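Local coordinates for protein cysteine synthase (Fusobacterium nucleatum subsp. nucleatum strain ATCC 25586, PDB 5XEM) that probably makes L-cysteine from O-acetyl-L-serine and hydrogen sulfide with the help of pyridoxal 5'-phosphate, and produces hydrogen sulfide, at residues 152-165 against 181-195. Residues are numbered along the deposited sequence; the frame is centred on the assembly and turned at random.
Sequences NPKAHYETTAEEIL and TGGSFSGTAKKLKEK. With PLP (pyridoxal-5'-phosphate), chain D.
T181 meets N152 at the cofactor phosphate: N152 ND2 gives T181 OG1 a hydrogen bond of 3.0 Å lying in the amide plane, while a second bond runs from ND2 to the carbonyl of Q146. The threonine hydroxyl donates a hydrogen bond to phosphate O2P and accepts one from G183 N, an ST turn, so N152 is a second-shell residue that fixes its rotation. G182 N binds O3P, G183 brings its CA against N152 OD1, and S184 N and OG both hold O1P; this glycine-rich turn and helix N-terminus form the phosphate-binding site of the cysteine synthase/cystathionine beta-synthase family. S184 CA lies over one face of the H156 imidazole, 3.7 Å from its centroid. At G187 the backbones close in; P153 O is 3.2 Å from G187 CA, a CA-H...O contact, and the axes approach to 6.9 Å at -49°. T188 fits as a knob among H156, T160, A161 and I164. K191 folds back through bends at chi2, chi3 and chi4, which carries CE over the Y157 ring, 3.6 Å from its centroid, and sets NZ there as a cation-pi partner. K191 NZ also donates to Y157 O, from above the carbonyl plane, and forms a salt bridge with E162 OE2 at 2.8 Å, on its anti side. L192 CD2 slides against L165, and Y157 OH donates to the syn lone pair of E194 OE1 at 2.6 Å, carboxylate and ring nearly perpendicular. On the sheet side, I164, T188 and L192 touch F175 of strand 174-178, F185 and A189 touch strand 200-206, and helix 46-60 flanks N152, H156 and T160.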
loop_
_atom_site.group_PDB
_atom_site.type_symbol
_atom_site.label_atom_id
_atom_site.label_comp_id
_atom_site.label_asym_id
_atom_site.label_seq_id
_atom_site.Cartn_x
_atom_site.Cartn_y
_atom_site.Cartn_z
ATOM N N ASN A 152 1.458 -8.955 21.269
ATOM C CA ASN A 152 0.821 -7.795 20.611
ATOM C C ASN A 152 1.427 -6.470 21.149
ATOM O O ASN A 152 2.223 -5.813 20.451
ATOM C CB ASN A 152 -0.722 -7.959 20.713
ATOM C CG ASN A 152 -1.503 -6.731 20.342
ATOM O OD1 ASN A 152 -0.958 -5.658 20.032
ATOM N ND2 ASN A 152 -2.834 -6.883 20.397
ATOM N N PRO A 153 1.140 -6.097 22.408
ATOM C CA PRO A 153 1.772 -4.854 22.886
ATOM C C PRO A 153 3.306 -4.882 22.885
ATOM O O PRO A 153 3.946 -3.848 22.624
ATOM C CB PRO A 153 1.214 -4.670 24.308
ATOM C CG PRO A 153 0.627 -5.974 24.676
ATOM C CD PRO A 153 0.222 -6.674 23.399
ATOM N N LYS A 154 3.919 -6.038 23.144
ATOM C CA LYS A 154 5.402 -6.070 23.119
ATOM C C LYS A 154 6.023 -5.756 21.741
ATOM O O LYS A 154 7.099 -5.197 21.679
ATOM C CB LYS A 154 5.960 -7.394 23.627
ATOM C CG LYS A 154 5.730 -7.568 25.119
ATOM C CD LYS A 154 6.200 -8.911 25.683
ATOM C CE LYS A 154 7.683 -9.109 25.458
ATOM N NZ LYS A 154 7.867 -9.430 24.020
ATOM N N ALA A 155 5.349 -6.110 20.649
ATOM C CA ALA A 155 5.838 -5.788 19.314
ATOM C C ALA A 155 5.989 -4.270 19.162
ATOM O O ALA A 155 7.019 -3.788 18.694
ATOM C CB ALA A 155 4.893 -6.363 18.238
ATOM N N HIS A 156 4.999 -3.532 19.660
ATOM C CA HIS A 156 4.971 -2.060 19.570
ATOM C C HIS A 156 5.908 -1.427 20.583
ATOM O O HIS A 156 6.520 -0.393 20.322
ATOM C CB HIS A 156 3.557 -1.558 19.796
ATOM C CG HIS A 156 2.575 -2.018 18.715
ATOM N ND1 HIS A 156 2.641 -1.573 17.442
ATOM C CD2 HIS A 156 1.521 -2.916 18.767
ATOM C CE1 HIS A 156 1.657 -2.165 16.708
ATOM N NE2 HIS A 156 0.951 -2.968 17.535
ATOM N N TYR A 157 5.997 -2.049 21.753
ATOM C CA TYR A 157 6.982 -1.615 22.769
ATOM C C TYR A 157 8.404 -1.665 22.199
ATOM O O TYR A 157 9.196 -0.737 22.423
ATOM C CB TYR A 157 6.838 -2.516 23.980
ATOM C CG TYR A 157 7.812 -2.289 25.107
ATOM C CD1 TYR A 157 7.511 -1.403 26.133
ATOM C CD2 TYR A 157 8.996 -3.036 25.194
ATOM C CE1 TYR A 157 8.387 -1.218 27.203
ATOM C CE2 TYR A 157 9.882 -2.857 26.249
ATOM C CZ TYR A 157 9.562 -1.952 27.253
ATOM O OH TYR A 157 10.417 -1.769 28.316
ATOM N N GLU A 158 8.694 -2.727 21.448
ATOM C CA GLU A 158 10.024 -2.998 20.872
ATOM C C GLU A 158 10.378 -2.271 19.598
ATOM O O GLU A 158 11.558 -1.994 19.365
ATOM C CB GLU A 158 10.203 -4.499 20.651
ATOM C CG GLU A 158 10.268 -5.227 21.991
ATOM C CD GLU A 158 10.337 -6.725 21.866
ATOM O OE1 GLU A 158 10.322 -7.244 20.729
ATOM O OE2 GLU A 158 10.380 -7.393 22.918
ATOM N N THR A 159 9.396 -1.987 18.753
ATOM C CA THR A 159 9.702 -1.476 17.419
ATOM C C THR A 159 9.021 -0.158 17.210
ATOM O O THR A 159 9.709 0.854 17.129
ATOM C CB THR A 159 9.388 -2.516 16.329
ATOM O OG1 THR A 159 7.988 -2.818 16.336
ATOM C CG2 THR A 159 10.218 -3.808 16.623
ATOM N N THR A 160 7.682 -0.137 17.233
ATOM C CA THR A 160 6.916 1.098 16.939
ATOM C C THR A 160 7.383 2.306 17.755
ATOM O O THR A 160 7.690 3.405 17.213
ATOM C CB THR A 160 5.408 0.858 17.190
ATOM O OG1 THR A 160 5.004 -0.345 16.534
ATOM C CG2 THR A 160 4.567 2.010 16.631
ATOM N N ALA A 161 7.422 2.123 19.067
ATOM C CA ALA A 161 7.863 3.188 19.990
ATOM C C ALA A 161 9.309 3.642 19.758
ATOM O O ALA A 161 9.589 4.846 19.808
ATOM C CB ALA A 161 7.690 2.766 21.442
ATOM N N GLU A 162 10.193 2.694 19.506
ATOM C CA GLU A 162 11.601 3.013 19.245
ATOM C C GLU A 162 11.778 3.824 17.979
ATOM O O GLU A 162 12.628 4.720 17.931
ATOM C CB GLU A 162 12.475 1.759 19.222
ATOM C CG GLU A 162 12.600 1.048 20.568
ATOM C CD GLU A 162 13.398 1.815 21.636
ATOM O OE1 GLU A 162 13.990 2.875 21.340
ATOM O OE2 GLU A 162 13.414 1.362 22.802
ATOM N N GLU A 163 10.979 3.527 16.951
ATOM C CA GLU A 163 11.047 4.260 15.715
ATOM C C GLU A 163 10.572 5.681 15.888
ATOM O O GLU A 163 11.141 6.593 15.300
ATOM C CB GLU A 163 10.235 3.538 14.622
ATOM C CG GLU A 163 10.747 2.136 14.321
ATOM C CD GLU A 163 9.768 1.337 13.477
ATOM O OE1 GLU A 163 8.852 1.970 12.916
ATOM O OE2 GLU A 163 9.910 0.099 13.383
ATOM N N ILE A 164 9.539 5.880 16.697
ATOM C CA ILE A 164 9.028 7.208 17.011
ATOM C C ILE A 164 10.106 8.011 17.763
ATOM O O ILE A 164 10.396 9.158 17.400
ATOM C CB ILE A 164 7.749 7.110 17.869
ATOM C CG1 ILE A 164 6.583 6.574 17.018
ATOM C CG2 ILE A 164 7.394 8.464 18.472
ATOM C CD1 ILE A 164 5.372 6.180 17.885
ATOM N N LEU A 165 10.716 7.383 18.770
ATOM C CA LEU A 165 11.778 8.031 19.559
ATOM C C LEU A 165 12.950 8.406 18.659
ATOM O O LEU A 165 13.471 9.542 18.720
ATOM C CB LEU A 165 12.229 7.126 20.715
ATOM C CG LEU A 165 11.198 6.935 21.835
ATOM C CD1 LEU A 165 11.647 5.846 22.799
ATOM C CD2 LEU A 165 10.939 8.253 22.556
ATOM N N THR A 181 -7.950 -3.794 20.213
ATOM C CA THR A 181 -7.362 -4.628 21.272
ATOM C C THR A 181 -6.758 -3.751 22.401
ATOM O O THR A 181 -6.786 -4.129 23.580
ATOM C CB THR A 181 -6.251 -5.587 20.774
ATOM O OG1 THR A 181 -5.075 -4.850 20.422
ATOM C CG2 THR A 181 -6.725 -6.487 19.635
ATOM N N GLY A 182 -6.242 -2.592 22.013
ATOM C CA GLY A 182 -5.550 -1.660 22.877
ATOM C C GLY A 182 -4.058 -1.893 22.884
ATOM O O GLY A 182 -3.306 -1.236 23.632
ATOM N N GLY A 183 -3.619 -2.835 22.064
ATOM C CA GLY A 183 -2.221 -3.249 22.067
ATOM C C GLY A 183 -1.281 -2.242 21.495
ATOM O O GLY A 183 -0.196 -2.015 22.056
ATOM N N SER A 184 -1.625 -1.644 20.363
ATOM C CA SER A 184 -0.731 -0.629 19.793
ATOM C C SER A 184 -0.620 0.567 20.737
ATOM O O SER A 184 0.498 1.072 20.967
ATOM C CB SER A 184 -1.137 -0.204 18.370
ATOM O OG SER A 184 -2.468 0.240 18.353
ATOM N N PHE A 185 -1.751 1.033 21.278
ATOM C CA PHE A 185 -1.685 2.098 22.272
ATOM C C PHE A 185 -0.796 1.703 23.459
ATOM O O PHE A 185 0.104 2.470 23.886
ATOM C CB PHE A 185 -3.075 2.471 22.817
ATOM C CG PHE A 185 -2.988 3.318 24.055
ATOM C CD1 PHE A 185 -2.579 4.644 23.959
ATOM C CD2 PHE A 185 -3.220 2.781 25.297
ATOM C CE1 PHE A 185 -2.413 5.415 25.085
ATOM C CE2 PHE A 185 -3.072 3.561 26.450
ATOM C CZ PHE A 185 -2.663 4.873 26.328
ATOM N N SER A 186 -1.096 0.540 24.033
ATOM C CA SER A 186 -0.537 0.208 25.352
ATOM C C SER A 186 0.951 -0.139 25.253
ATOM O O SER A 186 1.728 0.265 26.089
ATOM C CB SER A 186 -1.331 -0.912 26.011
ATOM O OG SER A 186 -2.718 -0.550 26.097
ATOM N N GLY A 187 1.353 -0.858 24.203
ATOM C CA GLY A 187 2.746 -1.202 24.041
ATOM C C GLY A 187 3.604 -0.002 23.681
ATOM O O GLY A 187 4.701 0.186 24.219
ATOM N N THR A 188 3.107 0.846 22.778
ATOM C CA THR A 188 3.862 2.013 22.385
ATOM C C THR A 188 3.954 3.002 23.553
ATOM O O THR A 188 5.045 3.514 23.830
ATOM C CB THR A 188 3.245 2.700 21.169
ATOM O OG1 THR A 188 2.986 1.711 20.152
ATOM C CG2 THR A 188 4.187 3.791 20.625
ATOM N N ALA A 189 2.834 3.233 24.255
ATOM C CA ALA A 189 2.787 4.213 25.343
ATOM C C ALA A 189 3.675 3.803 26.495
ATOM O O ALA A 189 4.278 4.681 27.125
ATOM C CB ALA A 189 1.354 4.401 25.850
ATOM N N LYS A 190 3.753 2.493 26.777
ATOM C CA LYS A 190 4.596 1.978 27.864
ATOM C C LYS A 190 6.055 2.316 27.617
ATOM O O LYS A 190 6.742 2.854 28.501
ATOM C CB LYS A 190 4.424 0.484 28.052
ATOM C CG LYS A 190 5.208 -0.123 29.230
ATOM C CD LYS A 190 4.823 -1.580 29.438
ATOM C CE LYS A 190 5.628 -2.236 30.553
ATOM N NZ LYS A 190 5.517 -3.722 30.567
ATOM N N LYS A 191 6.524 2.072 26.392
ATOM C CA LYS A 191 7.908 2.367 26.064
ATOM C C LYS A 191 8.188 3.851 26.104
ATOM O O LYS A 191 9.200 4.291 26.676
ATOM C CB LYS A 191 8.318 1.774 24.708
ATOM C CG LYS A 191 9.694 2.218 24.201
ATOM C CD LYS A 191 10.861 1.874 25.118
ATOM C CE LYS A 191 11.120 0.383 25.227
ATOM N NZ LYS A 191 11.536 -0.280 23.966
ATOM N N LEU A 192 7.302 4.632 25.511
ATOM C CA LEU A 192 7.498 6.064 25.443
ATOM C C LEU A 192 7.571 6.696 26.853
ATOM O O LEU A 192 8.413 7.564 27.097
ATOM C CB LEU A 192 6.382 6.723 24.634
ATOM C CG LEU A 192 6.338 6.434 23.120
ATOM C CD1 LEU A 192 5.153 7.169 22.474
ATOM C CD2 LEU A 192 7.658 6.761 22.447
ATOM N N LYS A 193 6.695 6.252 27.753
ATOM C CA LYS A 193 6.653 6.771 29.114
ATOM C C LYS A 193 7.851 6.299 29.946
ATOM O O LYS A 193 8.261 6.996 30.888
ATOM C CB LYS A 193 5.333 6.403 29.796
ATOM C CG LYS A 193 4.243 7.392 29.467
ATOM C CD LYS A 193 2.915 7.138 30.170
ATOM C CE LYS A 193 2.056 8.386 30.050
ATOM N NZ LYS A 193 0.630 8.283 30.481
ATOM N N GLU A 194 8.429 5.154 29.601
ATOM C CA GLU A 194 9.687 4.737 30.239
ATOM C C GLU A 194 10.848 5.661 29.878
ATOM O O GLU A 194 11.653 5.995 30.744
ATOM C CB GLU A 194 10.036 3.302 29.910
ATOM C CG GLU A 194 9.212 2.316 30.701
ATOM C CD GLU A 194 9.363 0.892 30.228
ATOM O OE1 GLU A 194 10.151 0.613 29.302
ATOM O OE2 GLU A 194 8.691 0.026 30.819
ATOM N N LYS A 195 10.914 6.093 28.619
ATOM C CA LYS A 195 12.013 6.937 28.134
ATOM C C LYS A 195 11.747 8.431 28.308
ATOM O O LYS A 195 12.690 9.205 28.434
ATOM C CB LYS A 195 12.285 6.664 26.649
ATOM C CG LYS A 195 12.649 5.231 26.306
ATOM C CD LYS A 195 13.925 4.768 26.993
ATOM C CE LYS A 195 14.633 3.676 26.200
ATOM N NZ LYS A 195 15.897 3.244 26.872
HETATM N N1 PLP D . -7.444 0.671 13.363
HETATM C C2 PLP D . -7.575 -0.397 12.559
HETATM C C2A PLP D . -7.787 -0.198 11.058
HETATM C C3 PLP D . -7.496 -1.704 13.074
HETATM O O3 PLP D . -7.615 -2.767 12.240
HETATM C C4 PLP D . -7.295 -1.902 14.438
HETATM C C4A PLP D . -7.209 -3.296 15.037
HETATM C C5 PLP D . -7.158 -0.765 15.245
HETATM C C6 PLP D . -7.229 0.503 14.670
HETATM C C5A PLP D . -6.922 -0.847 16.737
HETATM O O4P PLP D . -5.557 -1.329 17.006
HETATM P P PLP D . -5.167 -2.170 18.340
HETATM O O1P PLP D . -3.748 -2.266 18.434
HETATM O O2P PLP D . -5.870 -3.428 18.177
HETATM O O3P PLP D . -5.820 -1.407 19.438
#